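Local coordinates for DegT/DnrJ/EryC1/StrS aminotransferase (Brucella abortus 2308, PDB 4QGR), which binds pyridoxal 5'-phosphate and probably catalyses transamination, passing an amino group to its substrate, at residues 9-13 with 356-362; 264-268 with 292-296; 299-305 with 349-355; 311-317 with 369-374. One frame throughout, in Å; residues are numbered along the deposited sequence.

Contact 1 (9-13 with 356-362); sequences MQFID and LPMHPYL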
loop_
_atom_site.group_PDB
_atom_site.type_symbol
_atom_site.label_atom_id
_atom_site.label_comp_id
_atom_site.label_asym_id
_atom_site.label_seq_id
_atom_site.Cartn_x
_atom_site.Cartn_y
_atom_site.Cartn_z
ATOM N N MET A 9 -22.725 23.934 -4.251
ATOM C CA MET A 9 -22.910 22.553 -3.893
ATOM C C MET A 9 -21.630 21.782 -4.151
ATOM O O MET A 9 -20.892 22.126 -5.084
ATOM C CB MET A 9 -23.882 22.049 -4.917
ATOM C CG MET A 9 -24.884 21.071 -4.459
ATOM S SD MET A 9 -25.789 20.893 -5.977
ATOM C CE MET A 9 -26.933 22.272 -5.941
ATOM N N GLN A 10 -21.402 20.717 -3.383
ATOM C CA GLN A 10 -20.323 19.779 -3.662
ATOM C C GLN A 10 -20.942 18.381 -3.870
ATOM O O GLN A 10 -21.914 18.027 -3.230
ATOM C CB GLN A 10 -19.348 19.728 -2.488
ATOM C CG GLN A 10 -18.584 21.030 -2.219
ATOM C CD GLN A 10 -17.260 21.076 -2.940
ATOM O OE1 GLN A 10 -16.459 20.144 -2.822
ATOM N NE2 GLN A 10 -17.012 22.165 -3.693
ATOM N N PHE A 11 -20.332 17.610 -4.750
ATOM C CA PHE A 11 -20.717 16.197 -4.953
ATOM C C PHE A 11 -20.596 15.364 -3.667
ATOM O O PHE A 11 -21.535 14.682 -3.277
ATOM C CB PHE A 11 -19.861 15.606 -6.082
ATOM C CG PHE A 11 -20.367 14.290 -6.556
ATOM C CD1 PHE A 11 -21.552 14.223 -7.284
ATOM C CD2 PHE A 11 -19.716 13.136 -6.219
ATOM C CE1 PHE A 11 -22.058 12.987 -7.680
ATOM C CE2 PHE A 11 -20.223 11.891 -6.608
ATOM C CZ PHE A 11 -21.373 11.846 -7.370
ATOM N N ILE A 12 -19.428 15.399 -3.040
ATOM C CA ILE A 12 -19.190 14.789 -1.727
ATOM C C ILE A 12 -18.369 15.813 -0.926
ATOM O O ILE A 12 -17.212 16.083 -1.253
ATOM C CB ILE A 12 -18.435 13.453 -1.817
ATOM C CG1 ILE A 12 -19.322 12.375 -2.478
ATOM C CG2 ILE A 12 -17.998 12.972 -0.419
ATOM C CD1 ILE A 12 -18.606 11.070 -2.810
ATOM N N ASP A 13 -18.972 16.396 0.104
ATOM C CA ASP A 13 -18.434 17.609 0.703
ATOM C C ASP A 13 -17.531 17.330 1.897
ATOM O O ASP A 13 -17.993 17.365 3.061
ATOM C CB ASP A 13 -19.605 18.472 1.132
ATOM C CG ASP A 13 -19.207 19.894 1.402
ATOM O OD1 ASP A 13 -18.016 20.153 1.669
ATOM O OD2 ASP A 13 -20.130 20.726 1.321
ATOM N N LEU A 356 -25.780 11.304 -8.243
ATOM C CA LEU A 356 -26.100 12.707 -7.876
ATOM C C LEU A 356 -25.358 13.089 -6.589
ATOM O O LEU A 356 -24.937 12.216 -5.834
ATOM C CB LEU A 356 -27.607 12.836 -7.612
ATOM C CG LEU A 356 -28.519 12.324 -8.718
ATOM C CD1 LEU A 356 -29.984 12.577 -8.355
ATOM C CD2 LEU A 356 -28.159 13.045 -10.027
ATOM N N PRO A 357 -25.208 14.389 -6.307
ATOM C CA PRO A 357 -24.599 14.779 -5.060
ATOM C C PRO A 357 -25.227 14.050 -3.870
ATOM O O PRO A 357 -26.434 13.945 -3.762
ATOM C CB PRO A 357 -24.865 16.279 -4.990
ATOM C CG PRO A 357 -24.908 16.696 -6.450
ATOM C CD PRO A 357 -25.615 15.556 -7.122
ATOM N N MET A 358 -24.397 13.487 -3.024
ATOM C CA MET A 358 -24.879 12.663 -1.937
ATOM C C MET A 358 -23.845 12.690 -0.839
ATOM O O MET A 358 -22.753 12.217 -1.023
ATOM C CB MET A 358 -25.086 11.238 -2.383
ATOM C CG MET A 358 -25.383 10.279 -1.214
ATOM S SD MET A 358 -26.689 10.737 -0.016
ATOM C CE MET A 358 -28.014 10.588 -1.105
ATOM N N HIS A 359 -24.189 13.339 0.267
ATOM C CA HIS A 359 -23.342 13.394 1.456
ATOM C C HIS A 359 -24.211 13.909 2.606
ATOM O O HIS A 359 -25.318 14.416 2.362
ATOM C CB HIS A 359 -22.106 14.277 1.221
ATOM C CG HIS A 359 -22.402 15.654 0.730
ATOM N ND1 HIS A 359 -22.685 16.702 1.574
ATOM C CD2 HIS A 359 -22.518 16.151 -0.523
ATOM C CE1 HIS A 359 -22.879 17.793 0.871
ATOM N NE2 HIS A 359 -22.792 17.492 -0.406
ATOM N N PRO A 360 -23.713 13.822 3.850
ATOM C CA PRO A 360 -24.567 14.177 4.973
ATOM C C PRO A 360 -24.946 15.642 5.072
ATOM O O PRO A 360 -25.886 15.956 5.812
ATOM C CB PRO A 360 -23.741 13.715 6.203
ATOM C CG PRO A 360 -22.761 12.709 5.656
ATOM C CD PRO A 360 -22.441 13.231 4.299
ATOM N N TYR A 361 -24.215 16.518 4.378
ATOM C CA TYR A 361 -24.335 17.977 4.511
ATOM C C TYR A 361 -25.074 18.689 3.390
ATOM O O TYR A 361 -25.083 19.929 3.293
ATOM C CB TYR A 361 -22.945 18.552 4.741
ATOM C CG TYR A 361 -22.269 17.768 5.841
ATOM C CD1 TYR A 361 -22.516 18.073 7.163
ATOM C CD2 TYR A 361 -21.448 16.667 5.564
ATOM C CE1 TYR A 361 -21.981 17.319 8.184
ATOM C CE2 TYR A 361 -20.908 15.907 6.592
ATOM C CZ TYR A 361 -21.167 16.260 7.901
ATOM O OH TYR A 361 -20.691 15.541 8.974
ATOM N N LEU A 362 -25.737 17.908 2.538
ATOM C CA LEU A 362 -26.497 18.481 1.454
ATOM C C LEU A 362 -27.706 19.191 2.032
ATOM O O LEU A 362 -28.503 18.594 2.749
ATOM C CB LEU A 362 -26.936 17.373 0.499
ATOM C CG LEU A 362 -27.570 17.788 -0.821
ATOM C CD1 LEU A 362 -26.515 18.453 -1.715
ATOM C CD2 LEU A 362 -28.205 16.574 -1.501
HETATM O O HOH W 1 -22.992 20.439 -0.911
#
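The imidazole of His359 has CB of Asp13 on one face and CB of Leu362, from its own segment, on the other, both set toward the rim. The Asp13 methylene makes a CH-pi contact, 3.6 Å from CB to the ring centroid of His359. At the ring edge, in plane, lie Phe11 O, Tyr361 CB and a water. His359 NE2 points toward Gln10 O at 3.0 Å, a weak, bent hydrogen bond (127° at the hydrogen), and bonds weakly to that water, which also accepts from Gln10 N. Inside the type I turn 359-362, ND1 accepts from Tyr361 N, which is tilted 27° out of the ring plane. A chi1 of 54° holds CG between the backbone N and carbonyl carbon of His359, standing the ring up against the 9-13 loop. The Phe11 ring meets the chain at 356-357 obliquely, CE1 lying 3.5 Å from Leu356 C. The firm link is between backbones: Met358 N gives a straight bond of 3.1 Å to Phe11 O. Met9 CG leans on Leu362 CD1 at 4.1 Å. Asp13 itself caps the helix 14-20 through OD1 to Ala16 N, and Tyr361 OH bonds to Glu263. With ND1 accepting from a backbone N-H, His359 carries its hydrogen on NE2, consistent with a neutral ring.

Contact 2 (264-268 with 292-296); sequences MEARD and RSAWA
Arg292 comes first, its guanidinium lying flat against Met264, whose CB sits over the centre of one face, 3.6 Å from Arg292 CZ. The two side chains cross at about a right angle; a bend at chi3 (75°) turns the Arg292 head across the helix, where Glu261 and Gly176 take up its nitrogens. At Ser293 the link is through water: one accepts from Ser293 N and Trp295 NE1 and lies within bonding distance of Asp268 OD1, to which it may donate; OD2 of that aspartate pairs with Arg272. Ser293 OG also accepts from Trp295 N at 2.9 Å, an ST turn that bends the chain. Ala294 meets the end of Met264, with CB 3.9 Å from Met264 CE, and its carbonyl oxygen touches Arg267 CD at 3.3 Å. Trp295 brings CD1 to 4.1 Å from Arg267 CB, while Ser293 CB covers a face of the indole. After it, a water accepts from Arg267 NH1 at 3.0 Å and probably donates to Ala296 O. Helix 247-278 packs here on the 292-296 loop, and the Ala296 side chain, about 4 Å from that of cofactor-binding Gln173, places that loop beside the pyridoxal phosphate site of a DegT/DnrJ/EryC1/StrS aminotransferase.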
loop_
_atom_site.group_PDB
_atom_site.type_symbol
_atom_site.label_atom_id
_atom_site.label_comp_id
_atom_site.label_asym_id
_atom_site.label_seq_id
_atom_site.Cartn_x
_atom_site.Cartn_y
_atom_site.Cartn_z
ATOM N N MET A 264 -25.022 8.607 8.869
ATOM C CA MET A 264 -25.884 7.554 8.269
ATOM C C MET A 264 -27.375 7.880 8.379
ATOM O O MET A 264 -28.144 7.676 7.418
ATOM C CB MET A 264 -25.576 6.179 8.870
ATOM C CG MET A 264 -24.242 5.648 8.371
ATOM S SD MET A 264 -24.283 5.272 6.605
ATOM C CE MET A 264 -22.691 5.815 6.027
ATOM N N GLU A 265 -27.783 8.463 9.501
ATOM C CA GLU A 265 -29.173 8.924 9.595
ATOM C C GLU A 265 -29.444 9.984 8.551
ATOM O O GLU A 265 -30.513 9.987 7.908
ATOM C CB GLU A 265 -29.496 9.421 11.018
ATOM C CG GLU A 265 -29.336 8.312 12.053
ATOM C CD GLU A 265 -29.381 8.814 13.499
ATOM O OE1 GLU A 265 -29.584 10.029 13.724
ATOM O OE2 GLU A 265 -29.216 7.978 14.420
ATOM N N ALA A 266 -28.500 10.910 8.392
ATOM C CA ALA A 266 -28.642 11.982 7.437
ATOM C C ALA A 266 -28.713 11.459 6.013
ATOM O O ALA A 266 -29.550 11.870 5.239
ATOM C CB ALA A 266 -27.486 12.984 7.570
ATOM N N ARG A 267 -27.819 10.538 5.677
ATOM C CA ARG A 267 -27.809 9.958 4.333
ATOM C C ARG A 267 -29.160 9.279 4.027
ATOM O O ARG A 267 -29.716 9.473 2.958
ATOM C CB ARG A 267 -26.664 8.981 4.196
ATOM C CG ARG A 267 -25.272 9.584 4.193
ATOM C CD ARG A 267 -24.159 8.540 4.420
ATOM N NE ARG A 267 -22.827 9.130 4.281
ATOM C CZ ARG A 267 -22.207 9.384 3.116
ATOM N NH1 ARG A 267 -22.742 9.019 1.963
ATOM N NH2 ARG A 267 -21.026 9.984 3.108
ATOM N N ASP A 268 -29.690 8.536 4.993
ATOM C CA ASP A 268 -30.962 7.832 4.813
ATOM C C ASP A 268 -32.063 8.838 4.531
ATOM O O ASP A 268 -32.892 8.660 3.600
ATOM C CB ASP A 268 -31.292 7.018 6.074
ATOM C CG ASP A 268 -32.549 6.185 5.911
ATOM O OD1 ASP A 268 -32.467 5.131 5.264
ATOM O OD2 ASP A 268 -33.608 6.621 6.415
ATOM N N ARG A 292 -30.452 -0.519 5.513
ATOM C CA ARG A 292 -29.908 0.833 5.427
ATOM C C ARG A 292 -28.696 0.774 4.512
ATOM O O ARG A 292 -27.834 -0.084 4.680
ATOM C CB ARG A 292 -29.542 1.353 6.819
ATOM C CG ARG A 292 -29.134 2.819 6.806
ATOM C CD ARG A 292 -28.806 3.333 8.217
ATOM N NE ARG A 292 -27.515 2.899 8.759
ATOM C CZ ARG A 292 -27.112 3.107 10.022
ATOM N NH1 ARG A 292 -27.889 3.750 10.886
ATOM N NH2 ARG A 292 -25.913 2.683 10.421
ATOM N N SER A 293 -28.675 1.636 3.488
ATOM C CA SER A 293 -27.504 1.763 2.629
ATOM C C SER A 293 -26.531 2.801 3.203
ATOM O O SER A 293 -26.949 3.779 3.858
ATOM C CB SER A 293 -27.938 2.219 1.217
ATOM O OG SER A 293 -26.770 2.415 0.414
ATOM N N ALA A 294 -25.226 2.595 2.987
ATOM C CA ALA A 294 -24.267 3.629 3.282
ATOM C C ALA A 294 -24.350 4.790 2.281
ATOM O O ALA A 294 -23.820 5.853 2.568
ATOM C CB ALA A 294 -22.865 3.086 3.306
ATOM N N TRP A 295 -25.064 4.616 1.154
ATOM C CA TRP A 295 -25.164 5.695 0.133
ATOM C C TRP A 295 -23.812 6.283 -0.205
ATOM O O TRP A 295 -23.661 7.498 -0.282
ATOM C CB TRP A 295 -26.132 6.794 0.573
ATOM C CG TRP A 295 -27.549 6.236 0.719
ATOM C CD1 TRP A 295 -28.230 6.032 1.875
ATOM C CD2 TRP A 295 -28.379 5.786 -0.327
ATOM N NE1 TRP A 295 -29.461 5.487 1.615
ATOM C CE2 TRP A 295 -29.571 5.328 0.254
ATOM C CE3 TRP A 295 -28.263 5.777 -1.723
ATOM C CZ2 TRP A 295 -30.623 4.832 -0.499
ATOM C CZ3 TRP A 295 -29.322 5.233 -2.474
ATOM C CH2 TRP A 295 -30.479 4.795 -1.865
ATOM N N ALA A 296 -22.829 5.433 -0.467
ATOM C CA ALA A 296 -21.594 5.911 -1.034
ATOM C C ALA A 296 -21.859 6.722 -2.283
ATOM O O ALA A 296 -21.159 7.702 -2.560
ATOM C CB ALA A 296 -20.693 4.748 -1.335
HETATM O O HOH W 2 -28.112 5.680 5.396
HETATM O O HOH W 3 -21.429 9.780 -0.608
HETATM O O HOH W 4 -30.208 4.226 3.967
#

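Contact 3 (299-305 with 349-355); sequences SIESENR and LPSRILS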
loop_
_atom_site.group_PDB
_atom_site.type_symbol
_atom_site.label_atom_id
_atom_site.label_comp_id
_atom_site.label_asym_id
_atom_site.label_seq_id
_atom_site.Cartn_x
_atom_site.Cartn_y
_atom_site.Cartn_z
ATOM N N SER A 299 -27.515 6.720 -6.978
ATOM C CA SER A 299 -27.477 6.419 -8.391
ATOM C C SER A 299 -28.872 6.176 -8.975
ATOM O O SER A 299 -29.581 5.245 -8.538
ATOM C CB SER A 299 -26.596 5.205 -8.630
ATOM O OG SER A 299 -25.229 5.460 -8.253
ATOM N N ILE A 300 -29.192 6.963 -9.998
ATOM C CA ILE A 300 -30.463 6.916 -10.721
ATOM C C ILE A 300 -30.218 6.408 -12.135
ATOM O O ILE A 300 -29.076 6.310 -12.561
ATOM C CB ILE A 300 -31.145 8.294 -10.801
ATOM C CG1 ILE A 300 -30.259 9.290 -11.552
ATOM C CG2 ILE A 300 -31.459 8.744 -9.391
ATOM C CD1 ILE A 300 -30.943 10.487 -12.122
ATOM N N GLU A 301 -31.280 6.074 -12.849
ATOM C CA GLU A 301 -31.187 5.868 -14.285
ATOM C C GLU A 301 -32.148 6.806 -14.970
ATOM O O GLU A 301 -33.259 6.998 -14.515
ATOM C CB GLU A 301 -31.484 4.427 -14.689
ATOM C CG GLU A 301 -30.566 3.402 -14.060
ATOM C CD GLU A 301 -31.100 1.989 -14.200
ATOM O OE1 GLU A 301 -31.672 1.676 -15.246
ATOM O OE2 GLU A 301 -30.953 1.205 -13.265
ATOM N N SER A 302 -31.726 7.381 -16.079
ATOM C CA SER A 302 -32.530 8.350 -16.806
ATOM C C SER A 302 -32.497 8.130 -18.306
ATOM O O SER A 302 -31.462 7.771 -18.842
ATOM C CB SER A 302 -31.992 9.751 -16.509
ATOM O OG SER A 302 -32.692 10.743 -17.221
ATOM N N GLU A 303 -33.640 8.358 -18.974
ATOM C CA GLU A 303 -33.662 8.587 -20.429
ATOM C C GLU A 303 -32.793 9.818 -20.709
ATOM O O GLU A 303 -32.712 10.709 -19.860
ATOM C CB GLU A 303 -35.088 8.843 -20.944
ATOM N N ASN A 304 -32.154 9.856 -21.884
ATOM C CA ASN A 304 -31.256 10.946 -22.251
ATOM C C ASN A 304 -30.339 11.350 -21.098
ATOM O O ASN A 304 -30.292 12.537 -20.713
ATOM C CB ASN A 304 -32.083 12.125 -22.740
ATOM C CG ASN A 304 -32.963 11.754 -23.920
ATOM O OD1 ASN A 304 -34.182 11.905 -23.874
ATOM N ND2 ASN A 304 -32.343 11.236 -24.978
ATOM N N ARG A 305 -29.629 10.372 -20.551
ATOM C CA ARG A 305 -28.766 10.620 -19.404
ATOM C C ARG A 305 -27.681 11.651 -19.730
ATOM O O ARG A 305 -27.358 12.488 -18.883
ATOM C CB ARG A 305 -28.109 9.299 -18.932
ATOM C CG ARG A 305 -27.340 9.368 -17.631
ATOM C CD ARG A 305 -25.897 9.880 -17.783
ATOM N NE ARG A 305 -25.237 9.385 -18.999
ATOM C CZ ARG A 305 -24.772 8.156 -19.182
ATOM N NH1 ARG A 305 -24.898 7.231 -18.250
ATOM N NH2 ARG A 305 -24.212 7.846 -20.340
ATOM N N LEU A 349 -26.146 -0.567 -18.444
ATOM C CA LEU A 349 -26.201 0.477 -17.413
ATOM C C LEU A 349 -25.397 1.734 -17.675
ATOM O O LEU A 349 -25.878 2.819 -17.312
ATOM C CB LEU A 349 -25.786 -0.075 -16.038
ATOM C CG LEU A 349 -26.870 -0.817 -15.317
ATOM C CD1 LEU A 349 -26.295 -1.466 -14.072
ATOM C CD2 LEU A 349 -28.015 0.148 -14.945
ATOM N N PRO A 350 -24.155 1.612 -18.194
ATOM C CA PRO A 350 -23.372 2.800 -18.500
ATOM C C PRO A 350 -24.049 3.806 -19.417
ATOM O O PRO A 350 -23.653 4.977 -19.408
ATOM C CB PRO A 350 -22.097 2.242 -19.163
ATOM C CG PRO A 350 -21.964 0.865 -18.622
ATOM C CD PRO A 350 -23.399 0.394 -18.504
ATOM N N SER A 351 -25.066 3.407 -20.182
ATOM C CA SER A 351 -25.729 4.351 -21.067
ATOM C C SER A 351 -26.832 5.125 -20.378
ATOM O O SER A 351 -27.343 6.075 -20.958
ATOM C CB SER A 351 -26.297 3.651 -22.313
ATOM O OG SER A 351 -27.360 2.763 -21.967
ATOM N N ARG A 352 -27.215 4.719 -19.163
ATOM C CA ARG A 352 -28.348 5.344 -18.501
ATOM C C ARG A 352 -28.167 5.711 -17.024
ATOM O O ARG A 352 -28.977 6.457 -16.502
ATOM C CB ARG A 352 -29.603 4.486 -18.685
ATOM C CG ARG A 352 -29.523 3.097 -18.090
ATOM C CD ARG A 352 -30.750 2.201 -18.451
ATOM N NE ARG A 352 -30.723 0.965 -17.630
ATOM C CZ ARG A 352 -30.312 -0.254 -18.031
ATOM N NH1 ARG A 352 -29.933 -0.471 -19.277
ATOM N NH2 ARG A 352 -30.330 -1.293 -17.191
ATOM N N ILE A 353 -27.127 5.215 -16.365
ATOM C CA ILE A 353 -26.925 5.484 -14.925
ATOM C C ILE A 353 -26.265 6.841 -14.675
ATOM O O ILE A 353 -25.484 7.336 -15.502
ATOM C CB ILE A 353 -26.116 4.345 -14.283
ATOM C CG1 ILE A 353 -26.374 4.266 -12.772
ATOM C CG2 ILE A 353 -24.638 4.422 -14.669
ATOM C CD1 ILE A 353 -25.875 2.977 -12.154
ATOM N N LEU A 354 -26.567 7.440 -13.529
ATOM C CA LEU A 354 -25.934 8.689 -13.106
ATOM C C LEU A 354 -25.999 8.830 -11.602
ATOM O O LEU A 354 -27.014 8.503 -11.008
ATOM C CB LEU A 354 -26.649 9.862 -13.773
ATOM C CG LEU A 354 -25.996 11.245 -13.547
ATOM C CD1 LEU A 354 -24.592 11.310 -14.136
ATOM C CD2 LEU A 354 -26.874 12.350 -14.114
ATOM N N SER A 355 -24.889 9.236 -10.982
ATOM C CA SER A 355 -24.860 9.473 -9.554
ATOM C C SER A 355 -24.942 10.968 -9.219
ATOM O O SER A 355 -24.335 11.793 -9.882
ATOM C CB SER A 355 -23.635 8.824 -8.910
ATOM O OG SER A 355 -23.600 7.429 -9.225
HETATM O O HOH W 5 -31.708 -1.201 -14.686
HETATM O O HOH W 6 -29.806 7.458 -21.222
#
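Arg305, at the start of helix 305-314, reaches back across the 349-355 segment. Its CB sits 3.8 Å from Arg352 O; Arg305 CG touches both Arg352 O and Ile353 O, each at 3.5 Å, and CD runs on beside Ile353 O and the CB of Leu354. Bends at chi2 and chi3 (-83° and -39°) fold the chain so that the guanidinium comes down beside the turn at 350-351. There Arg305 NH1 is shared, giving one bond to Ile353 O and another to Pro350 O, each 2.8 Å long. Arg305 NH2 adds a second grip on Pro350 O at 3.1 Å, in the carbonyl plane, so that one oxygen takes two N-H groups; Ser351 O lies over one face of this guanidinium.

The segments form a two-stranded antiparallel sheet, 298-301 with 353-356. Ile300 and Leu354 are its hydrogen-bonded pair, bonded N to O both ways, flanked by the non-hydrogen-bonded pairs Ser299-Ser355 and Glu301-Ile353. On one face Ser299 OG and Ser355 OG hydrogen-bond at 2.7 Å. Past the strand, Ser302 N bonds to Arg352 O. Glu301 and Arg352 lie side by side, pointing the same way: in a salt bridge of 2.7 Å, Arg352 NE meets Glu301 OE1 from above the carboxylate plane, while OE1 lies in the guanidinium plane, the two planes 49° apart. Leu349 CD2 rests against Glu301 OE2, which also bonds to Tyr116.

Contact 4 (311-317 with 369-374); sequences QLQAEGI and KIIGVI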
loop_
_atom_site.group_PDB
_atom_site.type_symbol
_atom_site.label_atom_id
_atom_site.label_comp_id
_atom_site.label_asym_id
_atom_site.label_seq_id
_atom_site.Cartn_x
_atom_site.Cartn_y
_atom_site.Cartn_z
ATOM N N GLN A 311 -27.344 19.321 -18.429
ATOM C CA GLN A 311 -28.239 20.308 -17.887
ATOM C C GLN A 311 -27.940 20.503 -16.408
ATOM O O GLN A 311 -28.019 21.624 -15.903
ATOM C CB GLN A 311 -29.700 19.886 -18.101
ATOM C CG GLN A 311 -30.721 20.856 -17.537
ATOM C CD GLN A 311 -30.557 22.259 -18.107
ATOM O OE1 GLN A 311 -30.164 22.422 -19.248
ATOM N NE2 GLN A 311 -30.819 23.272 -17.295
ATOM N N LEU A 312 -27.645 19.414 -15.691
ATOM C CA LEU A 312 -27.291 19.551 -14.277
ATOM C C LEU A 312 -26.016 20.421 -14.129
ATOM O O LEU A 312 -25.971 21.378 -13.338
ATOM C CB LEU A 312 -27.107 18.175 -13.634
ATOM C CG LEU A 312 -28.380 17.371 -13.347
ATOM C CD1 LEU A 312 -27.983 15.921 -13.057
ATOM C CD2 LEU A 312 -29.123 17.918 -12.148
ATOM N N GLN A 313 -25.015 20.162 -14.963
ATOM C CA GLN A 313 -23.785 20.948 -14.906
ATOM C C GLN A 313 -24.008 22.416 -15.316
ATOM O O GLN A 313 -23.410 23.296 -14.713
ATOM C CB GLN A 313 -22.674 20.386 -15.756
ATOM C CG GLN A 313 -21.353 20.969 -15.291
ATOM C CD GLN A 313 -20.194 20.578 -16.152
ATOM O OE1 GLN A 313 -20.053 19.422 -16.525
ATOM N NE2 GLN A 313 -19.321 21.545 -16.452
ATOM N N ALA A 314 -24.873 22.657 -16.296
ATOM C CA ALA A 314 -25.199 24.040 -16.689
ATOM C C ALA A 314 -25.835 24.807 -15.525
ATOM O O ALA A 314 -25.695 26.013 -15.434
ATOM C CB ALA A 314 -26.104 24.064 -17.914
ATOM N N GLU A 315 -26.515 24.096 -14.617
ATOM C CA GLU A 315 -27.093 24.703 -13.427
ATOM C C GLU A 315 -26.176 24.598 -12.224
ATOM O O GLU A 315 -26.601 24.840 -11.099
ATOM C CB GLU A 315 -28.440 24.058 -13.093
ATOM C CG GLU A 315 -29.537 24.329 -14.106
ATOM C CD GLU A 315 -29.986 25.775 -14.125
ATOM O OE1 GLU A 315 -29.906 26.465 -13.072
ATOM O OE2 GLU A 315 -30.355 26.240 -15.223
ATOM N N GLY A 316 -24.901 24.283 -12.439
ATOM C CA GLY A 316 -23.929 24.258 -11.336
ATOM C C GLY A 316 -23.998 23.031 -10.449
ATOM O O GLY A 316 -23.523 23.054 -9.298
ATOM N N ILE A 317 -24.561 21.942 -10.973
ATOM C CA ILE A 317 -24.724 20.714 -10.188
ATOM C C ILE A 317 -23.788 19.650 -10.758
ATOM O O ILE A 317 -23.927 19.276 -11.922
ATOM C CB ILE A 317 -26.199 20.238 -10.208
ATOM C CG1 ILE A 317 -27.104 21.287 -9.557
ATOM C CG2 ILE A 317 -26.339 18.888 -9.534
ATOM C CD1 ILE A 317 -28.540 21.249 -10.043
ATOM N N LYS A 369 -33.053 22.168 -5.444
ATOM C CA LYS A 369 -32.588 22.689 -6.709
ATOM C C LYS A 369 -32.288 21.527 -7.648
ATOM O O LYS A 369 -32.674 21.536 -8.844
ATOM C CB LYS A 369 -31.341 23.541 -6.503
ATOM C CG LYS A 369 -30.880 24.234 -7.767
ATOM C CD LYS A 369 -29.444 24.722 -7.659
ATOM C CE LYS A 369 -29.158 25.698 -8.794
ATOM N NZ LYS A 369 -27.701 26.038 -8.882
ATOM N N ILE A 370 -31.632 20.506 -7.094
ATOM C CA ILE A 370 -31.280 19.332 -7.884
ATOM C C ILE A 370 -32.562 18.662 -8.362
ATOM O O ILE A 370 -32.716 18.375 -9.536
ATOM C CB ILE A 370 -30.397 18.351 -7.073
ATOM C CG1 ILE A 370 -29.028 18.969 -6.738
ATOM C CG2 ILE A 370 -30.190 17.059 -7.830
ATOM C CD1 ILE A 370 -28.317 18.327 -5.579
ATOM N N ILE A 371 -33.487 18.418 -7.445
ATOM C CA ILE A 371 -34.777 17.824 -7.815
ATOM C C ILE A 371 -35.445 18.636 -8.926
ATOM O O ILE A 371 -35.981 18.079 -9.871
ATOM C CB ILE A 371 -35.700 17.662 -6.576
ATOM C CG1 ILE A 371 -35.229 16.476 -5.758
ATOM C CG2 ILE A 371 -37.164 17.473 -6.959
ATOM C CD1 ILE A 371 -35.651 16.530 -4.307
ATOM N N GLY A 372 -35.409 19.943 -8.799
ATOM C CA GLY A 372 -36.092 20.818 -9.740
ATOM C C GLY A 372 -35.520 20.686 -11.143
ATOM O O GLY A 372 -36.238 20.703 -12.123
ATOM N N VAL A 373 -34.209 20.580 -11.241
ATOM C CA VAL A 373 -33.588 20.550 -12.547
ATOM C C VAL A 373 -33.908 19.232 -13.221
ATOM O O VAL A 373 -34.204 19.202 -14.431
ATOM C CB VAL A 373 -32.058 20.782 -12.452
ATOM C CG1 VAL A 373 -31.393 20.572 -13.806
ATOM C CG2 VAL A 373 -31.762 22.174 -11.938
ATOM N N ILE A 374 -33.879 18.139 -12.444
ATOM C CA ILE A 374 -34.144 16.824 -12.994
ATOM C C ILE A 374 -35.611 16.733 -13.479
ATOM O O ILE A 374 -35.875 16.277 -14.597
ATOM C CB ILE A 374 -33.814 15.705 -11.978
ATOM C CG1 ILE A 374 -32.314 15.719 -11.659
ATOM C CG2 ILE A 374 -34.230 14.329 -12.514
ATOM C CD1 ILE A 374 -31.888 14.805 -10.539
HETATM O O HOH W 7 -25.659 24.703 -7.891
#
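Val373 loses the most surface here, and its two methyls divide the work. CG1 meets CG of Gln311, at 3.8 Å, and CD2 of Leu312; CG2 faces CG of Glu315 and CD1 of Ile317. The chi1 of 173° sets CG1 opposite the backbone N of Val373, which spreads the methyls over the end of helix 305-314. Next comes Ile317, which slides past Val373 in the opposite direction so that its CD1 lies 3.9 Å from Val373 CG2. Its other branch, CG2, packs on CG1 of Ile370, again at 3.9 Å, and CD1 also nears the CA of Ile370.

Ile317 stands where it does because helix 305-314 closes in a Schellman motif: Gly316, with positive phi, is the C-prime residue, Ile317 N reaches back to Leu312 O at 2.8 Å, and Gly316 N bonds to Gln313 O. The helix end set by this motif places Ile317 against helix 364-377.

Leu312 completes the apolar patch, its CD2 touching both Val373 CG1 and Ile374 CG1. Beyond the patch, the extended chain of Lys369 carries NZ to Glu315 O, the carbonyl of the first residue to leave the helix; the bond is 2.7 Å long, with NZ nearly in line with the C=O bond of Glu315. A water bound to Lys369 NZ makes a weak bond to Gly316 O, and Met9 packs against Ile317, Lys369 and Ile370.

How the contacts relate
Along the chain contact 2 closes before contact 3 opens, and the two adjoin in sequence; the segments of contacts 3 and 4 alternate along the chain, and contact 1 encloses contacts 2 and 3 and crosses contact 4. Contact 1 lies about 12 Å from contact 2, 13 Å from contact 4 and 18 Å from contact 3, between centres. Strands 298-301 and 353-356 lead into helices 305-314 and 364-377, so contacts 3 and 4 are joined, Leu354 touching Leu312. Contacts 2 and 4 stay apart, nearest atoms about 11 Å. Together the four tie the N-terminal loop and the C-terminal strands and helices to helix 247-278, with contact 2 beside the cofactor site.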